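Local atomic coordinates of ancillary protein 1 (Streptococcus pyogenes, PDB entry 2XI9), a protein that is the adhesin presented on a Gram-positive pilus and uses an internal thioester bond for efficient interaction with host cells. Residues V125-E133 with P168-T179; V136-K144 with H267-T276. All coordinates share one frame; numbering follows the deposited sequence.

Interaction 1: V125-E133 with P168-T179; sequences VEAYNDFEE and PPDSEDGGKTMT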
ATOM      1  N   VAL A 125      -8.919   7.443   6.205  1.00 14.49           N
ATOM      2  CA  VAL A 125      -7.970   8.436   5.707  1.00 14.19           C
ATOM      3  C   VAL A 125      -8.362   8.850   4.288  1.00 13.25           C
ATOM      4  O   VAL A 125      -8.809   8.016   3.496  1.00 13.21           O
ATOM      5  CB  VAL A 125      -6.535   7.862   5.689  1.00 12.64           C
ATOM      6  CG1 VAL A 125      -5.561   8.812   4.963  1.00 14.09           C
ATOM      7  CG2 VAL A 125      -6.072   7.570   7.076  1.00 16.95           C
ATOM      8  N   GLU A 126      -8.162  10.119   3.958  1.00 14.24           N
ATOM      9  CA  GLU A 126      -8.431  10.629   2.606  1.00 15.05           C
ATOM     10  C   GLU A 126      -7.208  10.631   1.696  1.00 13.65           C
ATOM     11  O   GLU A 126      -6.105  10.974   2.112  1.00 12.68           O
ATOM     12  CB  GLU A 126      -9.026  12.036   2.667  1.00 17.79           C
ATOM     13  CG  GLU A 126      -9.300  12.607   1.285  1.00 18.96           C
ATOM     14  CD  GLU A 126     -10.073  13.893   1.321  1.00 21.67           C
ATOM     15  OE1 GLU A 126     -10.050  14.586   2.360  1.00 22.76           O
ATOM     16  OE2 GLU A 126     -10.705  14.207   0.298  1.00 23.28           O
ATOM     17  N   ALA A 127      -7.395  10.225   0.444  1.00 12.77           N
ATOM     18  CA  ALA A 127      -6.392  10.445  -0.586  1.00 10.94           C
ATOM     19  C   ALA A 127      -7.114  11.148  -1.740  1.00 11.03           C
ATOM     20  O   ALA A 127      -8.334  11.096  -1.836  1.00 12.50           O
ATOM     21  CB  ALA A 127      -5.745   9.145  -1.046  1.00 11.04           C
ATOM     22  N   TYR A 128      -6.361  11.836  -2.578  1.00 10.27           N
ATOM     23  CA  TYR A 128      -6.946  12.652  -3.638  1.00 11.58           C
ATOM     24  C   TYR A 128      -6.021  12.802  -4.815  1.00 10.86           C
ATOM     25  O   TYR A 128      -4.804  12.573  -4.699  1.00 10.79           O
ATOM     26  CB  TYR A 128      -7.409  14.022  -3.126  1.00 12.77           C
ATOM     27  CG  TYR A 128      -6.280  14.883  -2.547  1.00 12.69           C
ATOM     28  CD1 TYR A 128      -5.630  15.830  -3.337  1.00 13.53           C
ATOM     29  CD2 TYR A 128      -5.889  14.764  -1.205  1.00 15.78           C
ATOM     30  CE1 TYR A 128      -4.590  16.607  -2.826  1.00 14.18           C
ATOM     31  CE2 TYR A 128      -4.850  15.545  -0.680  1.00 14.16           C
ATOM     32  CZ  TYR A 128      -4.209  16.465  -1.507  1.00 16.82           C
ATOM     33  OH  TYR A 128      -3.191  17.270  -1.027  1.00 14.01           O
ATOM     34  N   ASN A 129      -6.623  13.091  -5.978  1.00 12.75           N
ATOM     35  CA  ASN A 129      -5.897  13.467  -7.185  1.00 13.11           C
ATOM     36  C   ASN A 129      -6.115  14.948  -7.385  1.00 14.77           C
ATOM     37  O   ASN A 129      -7.258  15.441  -7.458  1.00 15.80           O
ATOM     38  CB  ASN A 129      -6.402  12.665  -8.396  1.00 14.31           C
ATOM     39  CG  ASN A 129      -5.645  12.963  -9.685  1.00 13.80           C
ATOM     40  OD1 ASN A 129      -4.543  13.499  -9.684  1.00 17.81           O
ATOM     41  ND2 ASN A 129      -6.265  12.610 -10.807  1.00 20.83           N
ATOM     42  N   ASP A 130      -5.006  15.672  -7.423  1.00 14.92           N
ATOM     43  CA  ASP A 130      -5.054  17.106  -7.376  1.00 16.15           C
ATOM     44  C   ASP A 130      -5.320  17.641  -8.766  1.00 17.51           C
ATOM     45  O   ASP A 130      -4.421  17.680  -9.612  1.00 18.43           O
ATOM     46  CB  ASP A 130      -3.745  17.629  -6.811  1.00 15.35           C
ATOM     47  CG  ASP A 130      -3.686  19.143  -6.669  1.00 21.01           C
ATOM     48  OD1 ASP A 130      -4.523  19.876  -7.240  1.00 23.16           O
ATOM     49  OD2 ASP A 130      -2.733  19.615  -5.968  1.00 25.35           O
ATOM     50  N   PHE A 131      -6.556  18.043  -8.993  1.00 19.13           N
ATOM     51  CA  PHE A 131      -6.928  18.633 -10.270  1.00 21.33           C
ATOM     52  C   PHE A 131      -6.515  20.106 -10.356  1.00 22.21           C
ATOM     53  O   PHE A 131      -6.514  20.660 -11.448  1.00 24.80           O
ATOM     54  CB  PHE A 131      -8.430  18.453 -10.536  1.00 22.30           C
ATOM     55  CG  PHE A 131      -8.956  19.301 -11.661  1.00 27.60           C
ATOM     56  CD1 PHE A 131      -9.420  20.591 -11.420  1.00 29.69           C
ATOM     57  CD2 PHE A 131      -8.968  18.826 -12.972  1.00 31.52           C
ATOM     58  CE1 PHE A 131      -9.870  21.377 -12.449  1.00 32.53           C
ATOM     59  CE2 PHE A 131      -9.439  19.626 -13.998  1.00 31.34           C
ATOM     60  CZ  PHE A 131      -9.879  20.883 -13.734  1.00 32.48           C
ATOM     61  N   GLU A 132      -6.184  20.766  -9.243  1.00 21.91           N
ATOM     62  CA  GLU A 132      -5.799  22.191  -9.320  1.00 23.49           C
ATOM     63  C   GLU A 132      -4.407  22.341  -9.905  1.00 22.33           C
ATOM     64  O   GLU A 132      -4.100  23.325 -10.548  1.00 23.82           O
ATOM     65  CB  GLU A 132      -5.851  22.852  -7.940  1.00 25.34           C
ATOM     66  CG  GLU A 132      -5.940  24.357  -7.993  1.00 30.23           C
ATOM     67  CD  GLU A 132      -5.900  24.987  -6.602  1.00 36.00           C
ATOM     68  OE1 GLU A 132      -4.859  24.842  -5.935  1.00 37.96           O
ATOM     69  OE2 GLU A 132      -6.905  25.626  -6.198  1.00 38.89           O
ATOM     70  N   GLU A 133      -3.579  21.341  -9.663  1.00 21.01           N
ATOM     71  CA  GLU A 133      -2.190  21.326 -10.059  1.00 20.70           C
ATOM     72  C   GLU A 133      -2.140  21.088 -11.576  1.00 20.57           C
ATOM     73  O   GLU A 133      -2.604  20.089 -12.034  1.00 20.39           O
ATOM     74  CB  GLU A 133      -1.498  20.189  -9.290  1.00 19.40           C
ATOM     75  CG  GLU A 133      -0.014  20.132  -9.443  1.00 22.10           C
ATOM     76  CD  GLU A 133       0.766  19.450  -8.289  1.00 24.32           C
ATOM     77  OE1 GLU A 133       0.246  18.785  -7.335  1.00 20.98           O
ATOM     78  OE2 GLU A 133       1.998  19.573  -8.381  1.00 28.31           O
ATOM     79  N   PRO A 168      -7.078   7.977  -6.852  1.00 11.28           N
ATOM     80  CA  PRO A 168      -7.806   8.552  -5.724  1.00 11.40           C
ATOM     81  C   PRO A 168      -8.711   9.683  -6.188  1.00 12.82           C
ATOM     82  O   PRO A 168      -8.442  10.275  -7.207  1.00 12.99           O
ATOM     83  CB  PRO A 168      -6.690   9.006  -4.743  1.00 11.30           C
ATOM     84  CG  PRO A 168      -5.471   8.768  -5.371  1.00 11.24           C
ATOM     85  CD  PRO A 168      -5.637   7.932  -6.607  1.00 10.28           C
ATOM     86  N   PRO A 169      -9.818   9.930  -5.474  1.00 15.11           N
ATOM     87  CA  PRO A 169     -10.802  10.882  -5.910  1.00 16.24           C
ATOM     88  C   PRO A 169     -10.238  12.207  -6.369  1.00 17.11           C
ATOM     89  O   PRO A 169      -9.363  12.803  -5.708  1.00 13.60           O
ATOM     90  CB  PRO A 169     -11.700  11.044  -4.684  1.00 17.76           C
ATOM     91  CG  PRO A 169     -11.547   9.762  -3.938  1.00 16.00           C
ATOM     92  CD  PRO A 169     -10.224   9.245  -4.231  1.00 14.29           C
ATOM     93  N   ASP A 170     -10.759  12.682  -7.509  1.00 18.26           N
ATOM     94  CA  ASP A 170     -10.344  13.977  -8.009  1.00 19.03           C
ATOM     95  C   ASP A 170     -10.764  15.075  -7.028  1.00 19.59           C
ATOM     96  O   ASP A 170     -11.892  15.078  -6.506  1.00 20.83           O
ATOM     97  CB  ASP A 170     -10.982  14.272  -9.370  1.00 21.36           C
ATOM     98  CG  ASP A 170     -10.447  13.388 -10.489  1.00 21.20           C
ATOM     99  OD1 ASP A 170      -9.372  12.795 -10.362  1.00 22.45           O
ATOM    100  OD2 ASP A 170     -11.133  13.289 -11.517  1.00 28.74           O
ATOM    101  N   SER A 171      -9.856  16.022  -6.816  1.00 19.19           N
ATOM    102  CA  SER A 171     -10.097  17.150  -5.948  1.00 19.98           C
ATOM    103  C   SER A 171      -9.898  18.387  -6.778  1.00 20.99           C
ATOM    104  O   SER A 171      -8.787  18.696  -7.168  1.00 19.45           O
ATOM    105  CB  SER A 171      -9.117  17.166  -4.781  1.00 19.72           C
ATOM    106  OG  SER A 171      -9.369  18.313  -3.970  1.00 19.20           O
ATOM    107  N   GLU A 172     -10.975  19.095  -7.037  1.00 24.57           N
ATOM    108  CA  GLU A 172     -10.911  20.295  -7.877  1.00 27.76           C
ATOM    109  C   GLU A 172     -10.047  21.382  -7.228  1.00 29.00           C
ATOM    110  O   GLU A 172      -9.300  22.079  -7.920  1.00 29.73           O
ATOM    111  CB  GLU A 172     -12.297  20.837  -8.183  1.00 30.44           C
ATOM    112  CG  GLU A 172     -12.211  21.956  -9.210  1.00 33.62           C
ATOM    113  CD  GLU A 172     -13.544  22.479  -9.697  1.00 36.04           C
ATOM    114  OE1 GLU A 172     -14.608  21.985  -9.258  1.00 36.64           O
ATOM    115  OE2 GLU A 172     -13.496  23.410 -10.522  1.00 38.14           O
ATOM    116  N   ASP A 173     -10.096  21.468  -5.900  1.00 29.79           N
ATOM    117  CA  ASP A 173      -9.303  22.463  -5.164  1.00 30.63           C
ATOM    118  C   ASP A 173      -8.004  21.930  -4.532  1.00 29.02           C
ATOM    119  O   ASP A 173      -7.515  22.476  -3.546  1.00 29.97           O
ATOM    120  CB  ASP A 173     -10.175  23.151  -4.118  1.00 32.55           C
ATOM    121  CG  ASP A 173     -10.665  22.229  -3.012  1.00 31.40           C
ATOM    122  OD1 ASP A 173     -10.159  21.107  -2.813  1.00 28.53           O
ATOM    123  OD2 ASP A 173     -11.571  22.694  -2.294  1.00 32.35           O
ATOM    124  N   GLY A 174      -7.447  20.871  -5.100  1.00 27.29           N
ATOM    125  CA  GLY A 174      -6.198  20.337  -4.630  1.00 25.54           C
ATOM    126  C   GLY A 174      -6.099  19.947  -3.168  1.00 25.66           C
ATOM    127  O   GLY A 174      -5.079  20.203  -2.518  1.00 24.92           O
ATOM    128  N   GLY A 175      -7.135  19.296  -2.658  1.00 25.37           N
ATOM    129  CA  GLY A 175      -7.118  18.763  -1.311  1.00 24.62           C
ATOM    130  C   GLY A 175      -7.467  19.733  -0.201  1.00 25.99           C
ATOM    131  O   GLY A 175      -7.451  19.341   0.956  1.00 25.17           O
ATOM    132  N   LYS A 176      -7.816  20.979  -0.532  1.00 27.23           N
ATOM    133  CA  LYS A 176      -8.149  21.959   0.507  1.00 29.18           C
ATOM    134  C   LYS A 176      -9.457  21.610   1.215  1.00 29.76           C
ATOM    135  O   LYS A 176      -9.604  21.885   2.414  1.00 31.33           O
ATOM    136  CB  LYS A 176      -8.198  23.382  -0.053  1.00 30.92           C
ATOM    137  CG  LYS A 176      -6.839  23.859  -0.544  1.00 31.94           C
ATOM    138  CD  LYS A 176      -6.853  25.281  -1.011  1.00 35.84           C
ATOM    139  CE  LYS A 176      -7.598  25.456  -2.306  1.00 37.65           C
ATOM    140  NZ  LYS A 176      -7.439  26.834  -2.846  1.00 41.13           N
ATOM    141  N   THR A 177     -10.396  21.012   0.483  1.00 28.71           N
ATOM    142  CA  THR A 177     -11.611  20.479   1.082  1.00 29.97           C
ATOM    143  C   THR A 177     -11.726  18.990   0.780  1.00 27.90           C
ATOM    144  O   THR A 177     -11.078  18.467  -0.162  1.00 26.33           O
ATOM    145  CB  THR A 177     -12.881  21.274   0.616  1.00 32.84           C
ATOM    146  OG1 THR A 177     -13.035  21.163  -0.802  1.00 34.81           O
ATOM    147  CG2 THR A 177     -12.760  22.730   0.977  1.00 35.70           C
HETATM  148  N   MSE A 178     -12.490  18.293   1.618  1.00 27.93           N
HETATM  149  CA  MSE A 178     -12.683  16.849   1.477  1.00 26.78           C
HETATM  150  C   MSE A 178     -13.529  16.598   0.244  1.00 25.80           C
HETATM  151  O   MSE A 178     -14.488  17.321  -0.004  1.00 23.97           O
HETATM  152  CB  MSE A 178     -13.400  16.280   2.698  1.00 29.21           C
HETATM  153  CG  MSE A 178     -12.559  16.236   3.931  1.00 32.39           C
HETATM  154 SE   MSE A 178     -13.708  15.908   5.458  1.00 48.50          SE
HETATM  155  CE  MSE A 178     -12.255  15.282   6.630  1.00 45.20           C
ATOM    156  N   THR A 179     -13.173  15.595  -0.549  1.00 22.78           N
ATOM    157  CA  THR A 179     -14.002  15.297  -1.717  1.00 23.20           C
ATOM    158  C   THR A 179     -15.315  14.656  -1.251  1.00 25.17           C
ATOM    159  O   THR A 179     -15.387  14.095  -0.153  1.00 25.13           O
ATOM    160  CB  THR A 179     -13.301  14.349  -2.682  1.00 21.12           C
ATOM    161  OG1 THR A 179     -13.235  13.058  -2.074  1.00 19.13           O
ATOM    162  CG2 THR A 179     -11.865  14.849  -3.056  1.00 18.14           C
TER
HETATM  163  O   HOH W   1     -10.739  12.027  -1.342  1.00 20.33           O
HETATM  164  O   HOH W   2      -9.533  16.426  -0.748  1.00 26.34           O
HETATM  165  O   HOH W   3      -9.034  17.283   2.208  1.00 30.68           O
HETATM  166  O   HOH W   4      -4.431  23.528  -3.877  1.00 54.68           O

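Interaction 2: V136-K144 with H267-T276; sequences VLTTQNYAK and HGFGDMNDST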
ATOM      1  N   VAL A 136       2.913  20.041 -17.157  1.00 19.20           N
ATOM      2  CA  VAL A 136       3.068  19.100 -18.259  1.00 19.35           C
ATOM      3  C   VAL A 136       4.134  18.052 -17.926  1.00 18.40           C
ATOM      4  O   VAL A 136       5.098  18.282 -17.143  1.00 15.94           O
ATOM      5  CB  VAL A 136       3.387  19.783 -19.602  1.00 20.93           C
ATOM      6  CG1 VAL A 136       2.336  20.835 -19.999  1.00 22.94           C
ATOM      7  CG2 VAL A 136       4.800  20.383 -19.602  1.00 23.33           C
ATOM      8  N   LEU A 137       3.925  16.866 -18.482  1.00 18.11           N
ATOM      9  CA  LEU A 137       4.935  15.826 -18.456  1.00 16.48           C
ATOM     10  C   LEU A 137       5.905  16.214 -19.566  1.00 18.28           C
ATOM     11  O   LEU A 137       7.031  16.609 -19.275  1.00 19.91           O
ATOM     12  CB  LEU A 137       4.305  14.438 -18.642  1.00 15.08           C
ATOM     13  CG  LEU A 137       5.291  13.275 -18.793  1.00 16.01           C
ATOM     14  CD1 LEU A 137       6.317  13.245 -17.645  1.00 15.06           C
ATOM     15  CD2 LEU A 137       4.524  11.967 -18.867  1.00 16.33           C
ATOM     16  N   THR A 138       5.472  16.177 -20.831  1.00 17.88           N
ATOM     17  CA  THR A 138       6.210  16.875 -21.886  1.00 18.96           C
ATOM     18  C   THR A 138       5.351  17.935 -22.556  1.00 19.92           C
ATOM     19  O   THR A 138       5.711  19.116 -22.570  1.00 20.69           O
ATOM     20  CB  THR A 138       6.803  15.894 -22.929  1.00 19.72           C
ATOM     21  OG1 THR A 138       7.580  14.886 -22.243  1.00 19.94           O
ATOM     22  CG2 THR A 138       7.687  16.626 -23.944  1.00 20.30           C
ATOM     23  N   THR A 139       4.236  17.518 -23.153  1.00 20.25           N
ATOM     24  CA  THR A 139       3.315  18.464 -23.804  1.00 21.86           C
ATOM     25  C   THR A 139       1.918  18.482 -23.190  1.00 21.12           C
ATOM     26  O   THR A 139       1.188  19.421 -23.405  1.00 22.74           O
ATOM     27  CB  THR A 139       3.132  18.133 -25.298  1.00 24.78           C
ATOM     28  OG1 THR A 139       2.466  16.870 -25.389  1.00 26.57           O
ATOM     29  CG2 THR A 139       4.499  18.049 -26.015  1.00 24.32           C
ATOM     30  N   GLN A 140       1.529  17.427 -22.496  1.00 19.55           N
ATOM     31  CA  GLN A 140       0.223  17.326 -21.873  1.00 20.01           C
ATOM     32  C   GLN A 140       0.323  17.380 -20.335  1.00 17.66           C
ATOM     33  O   GLN A 140       1.293  16.925 -19.771  1.00 16.48           O
ATOM     34  CB  GLN A 140      -0.456  16.037 -22.308  1.00 20.69           C
ATOM     35  CG  GLN A 140      -0.691  15.994 -23.834  1.00 25.73           C
ATOM     36  CD  GLN A 140      -1.292  14.685 -24.344  1.00 31.24           C
ATOM     37  OE1 GLN A 140      -2.259  14.711 -25.091  1.00 40.17           O
ATOM     38  NE2 GLN A 140      -0.731  13.549 -23.940  1.00 34.66           N
ATOM     39  N   ASN A 141      -0.715  17.909 -19.690  1.00 17.88           N
ATOM     40  CA  ASN A 141      -0.849  17.846 -18.228  1.00 16.62           C
ATOM     41  C   ASN A 141      -0.603  16.418 -17.767  1.00 14.98           C
ATOM     42  O   ASN A 141      -1.161  15.492 -18.333  1.00 14.99           O
ATOM     43  CB  ASN A 141      -2.244  18.338 -17.805  1.00 17.34           C
ATOM     44  CG  ASN A 141      -2.419  18.426 -16.308  1.00 17.19           C
ATOM     45  OD1 ASN A 141      -1.450  18.556 -15.564  1.00 19.64           O
ATOM     46  ND2 ASN A 141      -3.681  18.378 -15.849  1.00 17.75           N
ATOM     47  N   TYR A 142       0.255  16.232 -16.770  1.00 13.77           N
ATOM     48  CA  TYR A 142       0.530  14.904 -16.215  1.00 12.66           C
ATOM     49  C   TYR A 142      -0.754  14.355 -15.605  1.00 12.90           C
ATOM     50  O   TYR A 142      -1.077  13.209 -15.788  1.00 12.74           O
ATOM     51  CB  TYR A 142       1.701  14.945 -15.193  1.00 11.37           C
ATOM     52  CG  TYR A 142       2.014  13.641 -14.461  1.00 11.48           C
ATOM     53  CD1 TYR A 142       2.328  12.473 -15.176  1.00 13.85           C
ATOM     54  CD2 TYR A 142       1.996  13.564 -13.086  1.00 11.95           C
ATOM     55  CE1 TYR A 142       2.598  11.295 -14.521  1.00 12.19           C
ATOM     56  CE2 TYR A 142       2.293  12.389 -12.404  1.00 11.01           C
ATOM     57  CZ  TYR A 142       2.623  11.256 -13.134  1.00 12.35           C
ATOM     58  OH  TYR A 142       2.874  10.073 -12.471  1.00 12.56           O
ATOM     59  N   ALA A 143      -1.487  15.190 -14.882  1.00 13.67           N
ATOM     60  CA  ALA A 143      -2.821  14.840 -14.386  1.00 14.10           C
ATOM     61  C   ALA A 143      -2.859  13.594 -13.454  1.00 13.95           C
ATOM     62  O   ALA A 143      -3.926  12.980 -13.287  1.00 16.38           O
ATOM     63  CB  ALA A 143      -3.786  14.678 -15.591  1.00 16.24           C
ATOM     64  N   LYS A 144      -1.736  13.246 -12.832  1.00 11.57           N
ATOM     65  CA  LYS A 144      -1.639  12.118 -11.901  1.00 11.05           C
ATOM     66  C   LYS A 144      -0.904  12.532 -10.616  1.00  9.61           C
ATOM     67  O   LYS A 144      -0.115  11.780 -10.065  1.00 10.59           O
ATOM     68  CB  LYS A 144      -0.982  10.901 -12.563  1.00 10.96           C
ATOM     69  CG  LYS A 144      -1.651  10.405 -13.875  1.00 15.49           C
ATOM     70  CD  LYS A 144      -0.926   9.197 -14.386  1.00 20.38           C
ATOM     71  CE  LYS A 144      -1.367   8.834 -15.801  1.00 24.89           C
ATOM     72  NZ  LYS A 144      -1.245  10.011 -16.753  1.00 29.31           N
ATOM     73  N   HIS A 267      -1.438   4.391 -20.161  1.00 20.83           N
ATOM     74  CA  HIS A 267      -1.800   5.356 -19.086  1.00 19.49           C
ATOM     75  C   HIS A 267      -1.161   6.743 -19.183  1.00 19.41           C
ATOM     76  O   HIS A 267      -0.727   7.317 -18.187  1.00 17.16           O
ATOM     77  CB  HIS A 267      -1.516   4.765 -17.709  1.00 18.40           C
ATOM     78  CG  HIS A 267      -2.090   3.401 -17.533  1.00 20.12           C
ATOM     79  ND1 HIS A 267      -3.430   3.188 -17.310  1.00 21.79           N
ATOM     80  CD2 HIS A 267      -1.519   2.174 -17.611  1.00 22.14           C
ATOM     81  CE1 HIS A 267      -3.657   1.888 -17.224  1.00 22.41           C
ATOM     82  NE2 HIS A 267      -2.513   1.252 -17.389  1.00 21.73           N
ATOM     83  N   GLY A 268      -1.144   7.304 -20.374  1.00 19.31           N
ATOM     84  CA  GLY A 268      -0.623   8.660 -20.545  1.00 20.13           C
ATOM     85  C   GLY A 268       0.883   8.756 -20.710  1.00 19.18           C
ATOM     86  O   GLY A 268       1.374   9.819 -21.078  1.00 19.68           O
ATOM     87  N   PHE A 269       1.610   7.650 -20.521  1.00 17.80           N
ATOM     88  CA  PHE A 269       3.063   7.671 -20.579  1.00 16.93           C
ATOM     89  C   PHE A 269       3.618   7.844 -21.976  1.00 18.69           C
ATOM     90  O   PHE A 269       4.820   8.072 -22.174  1.00 19.51           O
ATOM     91  CB  PHE A 269       3.644   6.452 -19.826  1.00 17.23           C
ATOM     92  CG  PHE A 269       3.507   6.588 -18.342  1.00 15.72           C
ATOM     93  CD1 PHE A 269       4.352   7.444 -17.662  1.00 15.08           C
ATOM     94  CD2 PHE A 269       2.488   5.935 -17.627  1.00 16.18           C
ATOM     95  CE1 PHE A 269       4.226   7.676 -16.298  1.00 13.12           C
ATOM     96  CE2 PHE A 269       2.362   6.146 -16.247  1.00 16.61           C
ATOM     97  CZ  PHE A 269       3.231   7.027 -15.585  1.00 15.56           C
ATOM     98  N   GLY A 270       2.751   7.749 -22.970  1.00 19.04           N
ATOM     99  CA  GLY A 270       3.078   8.209 -24.299  1.00 20.89           C
ATOM    100  C   GLY A 270       3.664   9.616 -24.359  1.00 20.75           C
ATOM    101  O   GLY A 270       4.460   9.903 -25.240  1.00 21.00           O
ATOM    102  N   ASP A 271       3.278  10.493 -23.426  1.00 20.54           N
ATOM    103  CA  ASP A 271       3.811  11.874 -23.384  1.00 20.94           C
ATOM    104  C   ASP A 271       5.179  11.981 -22.666  1.00 19.73           C
ATOM    105  O   ASP A 271       5.716  13.080 -22.523  1.00 20.87           O
ATOM    106  CB  ASP A 271       2.827  12.782 -22.636  1.00 20.42           C
ATOM    107  CG  ASP A 271       3.137  14.265 -22.807  1.00 20.16           C
ATOM    108  OD1 ASP A 271       3.487  14.693 -23.904  1.00 21.51           O
ATOM    109  OD2 ASP A 271       3.016  15.035 -21.832  1.00 22.56           O
HETATM  110  N   MSE A 272       5.735  10.870 -22.192  1.00 17.88           N
HETATM  111  CA  MSE A 272       7.058  10.892 -21.548  1.00 16.90           C
HETATM  112  C   MSE A 272       8.162  10.994 -22.599  1.00 18.32           C
HETATM  113  O   MSE A 272       8.230  10.175 -23.527  1.00 19.68           O
HETATM  114  CB  MSE A 272       7.237   9.624 -20.681  1.00 15.92           C
HETATM  115  CG  MSE A 272       8.504   9.561 -19.904  1.00 13.53           C
HETATM  116 SE   MSE A 272       8.617   8.112 -18.663  1.00 13.66          SE
HETATM  117  CE  MSE A 272       7.714   8.888 -17.122  1.00  9.74           C
ATOM    118  N   ASN A 273       9.039  11.988 -22.462  1.00 18.49           N
ATOM    119  CA  ASN A 273      10.144  12.164 -23.412  1.00 19.39           C
ATOM    120  C   ASN A 273      11.323  11.175 -23.147  1.00 19.31           C
ATOM    121  O   ASN A 273      11.339  10.463 -22.133  1.00 16.87           O
ATOM    122  CB  ASN A 273      10.581  13.638 -23.504  1.00 20.06           C
ATOM    123  CG  ASN A 273      11.340  14.135 -22.267  1.00 20.58           C
ATOM    124  OD1 ASN A 273      11.775  13.333 -21.441  1.00 19.34           O
ATOM    125  ND2 ASN A 273      11.511  15.471 -22.152  1.00 18.64           N
ATOM    126  N   ASP A 274      12.279  11.119 -24.066  1.00 21.98           N
ATOM    127  CA  ASP A 274      13.410  10.158 -23.948  1.00 23.46           C
ATOM    128  C   ASP A 274      14.231  10.333 -22.658  1.00 22.48           C
ATOM    129  O   ASP A 274      14.506   9.351 -21.969  1.00 20.76           O
ATOM    130  CB  ASP A 274      14.355  10.286 -25.141  1.00 27.04           C
ATOM    131  CG  ASP A 274      13.756   9.766 -26.453  1.00 31.03           C
ATOM    132  OD1 ASP A 274      12.731   9.054 -26.429  1.00 36.30           O
ATOM    133  OD2 ASP A 274      14.330  10.069 -27.521  1.00 37.88           O
ATOM    134  N   SER A 275      14.637  11.571 -22.358  1.00 22.72           N
ATOM    135  CA  SER A 275      15.358  11.896 -21.100  1.00 23.26           C
ATOM    136  C   SER A 275      14.655  11.392 -19.854  1.00 19.19           C
ATOM    137  O   SER A 275      15.304  10.882 -18.955  1.00 19.67           O
ATOM    138  CB  SER A 275      15.573  13.420 -20.942  1.00 23.71           C
ATOM    139  OG  SER A 275      16.311  13.924 -22.016  1.00 31.82           O
ATOM    140  N   THR A 276      13.336  11.567 -19.776  1.00 17.84           N
ATOM    141  CA  THR A 276      12.552  11.156 -18.618  1.00 15.26           C
ATOM    142  C   THR A 276      12.398   9.640 -18.485  1.00 14.43           C
ATOM    143  O   THR A 276      12.533   9.065 -17.375  1.00 13.65           O
ATOM    144  CB  THR A 276      11.177  11.898 -18.577  1.00 15.48           C
ATOM    145  OG1 THR A 276      11.389  13.330 -18.613  1.00 15.31           O
ATOM    146  CG2 THR A 276      10.413  11.537 -17.379  1.00 13.81           C
TER
HETATM  147  O   HOH W   5       8.848  13.619 -20.061  1.00 14.46           O
HETATM  148  O   HOH W   6       0.868  13.862 -19.891  1.00 23.19           O

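Interaction 1: V125-E133 with P168-T179
Strands 127-130 and 170-171 pair in parallel, with Asn129 opposite Asp170: Asn129 N donates to Pro169 O (2.8 Å), Asn129 O accepts from Ser171 N (2.7 Å), and Phe131 N continues the ladder to Ser171 O. Proline is tolerated at 169 because the ladder takes its carbonyl and needs no N-H. On one face of the sheet Asn129 and Asp170 run side by side, ND2 of Asn129 meeting OD1 of Asp170 at 3.1 Å, with amide and carboxylate planes 59° apart. Beyond the strand the chain turns back under Tyr128, whose ring carries CA of Gly175 over its centre (CH-pi, 3.7 Å to the centroid), so close that a residue without a side chain fits there. Tyr128 OH is hydrogen-bonded to Ser155 OG. Ser171 OG, turned anti to its own nitrogen (chi1 179°), accepts from Gly175 N. Glu126 takes Thr179 N on the syn side of OE2 (3.0 Å); this bond and waters to Ala127 O, Thr177 O and Gly175 O satisfy its long carboxylate, which suits the buried site. Within the thioester domain, 170-171 is a short parallel edge strand of a mixed sheet, running into overlapping type I (Ser171-Gly174) and type I' (Asp173-Lys176) turns.

Interaction 2: V136-K144 with H267-T276
Asp271 and Leu137 bury the most surface here, with Thr138 next, and the contact is built on the carboxylate of Asp271 entering the loop 137-140. With CG anti to the backbone nitrogen (chi1 -167°), the side chain of Asp271 reaches three successive amides. Asp271 OD2 accepts from Thr138 N at 2.9 Å and from Gln140 N at 2.9 Å, from opposite faces of the carboxylate plane, while Thr139 N is shared between the syn lone pairs of OD1 and OD2. Thr139 OG1 adds a hydrogen bond to Asp271 OD1 (2.8 Å) from the face Gln140 N uses. An aspartate fits because its two oxygens can gather so many donors, which fixes the carboxylate's rotation and would probably stabilise its charge. Thr138 adds a donor to the backbone of the same residue: its hydroxyl gives its proton to Asp271 O (OG1 to O 2.6 Å) and takes one from a water that also accepts from Asn273 N. Leu137 supplies the apolar part, its CD2 resting on CB of Met272 at 4.0 Å. CE1 of Phe269 meets CE1 of Tyr142 at the edge of the tyrosine ring (4.3 Å). The loop between strands 127-130 and 146-149 is thus joined to the 3-10 turn 269-271 leading into helix 274-288, which Asn273 caps, while Leu137 and Tyr142 also pack on Ala243 of helix 238-253.

How the interactions relate
The two interactions use successive parts of the chain: interaction 1 uses strand 127-130, and interaction 2 the loop that leads on to strand 146-149. They meet where Asn129 ND2 makes a weak hydrogen bond to Ala143 O. Each is partly buried, though they differ in kind. Interaction 1 is mainly sheet pairing, with backbone bonds, an aromatic ring over a glycine turn and waters around a buried glutamate. Interaction 2 has no strand pairing; a single carboxylate gathers backbone amides, and apolar side chains pack toward the helices. The first therefore completes an edge of the sheet, whereas the second ties the sheet's loop to the helical part.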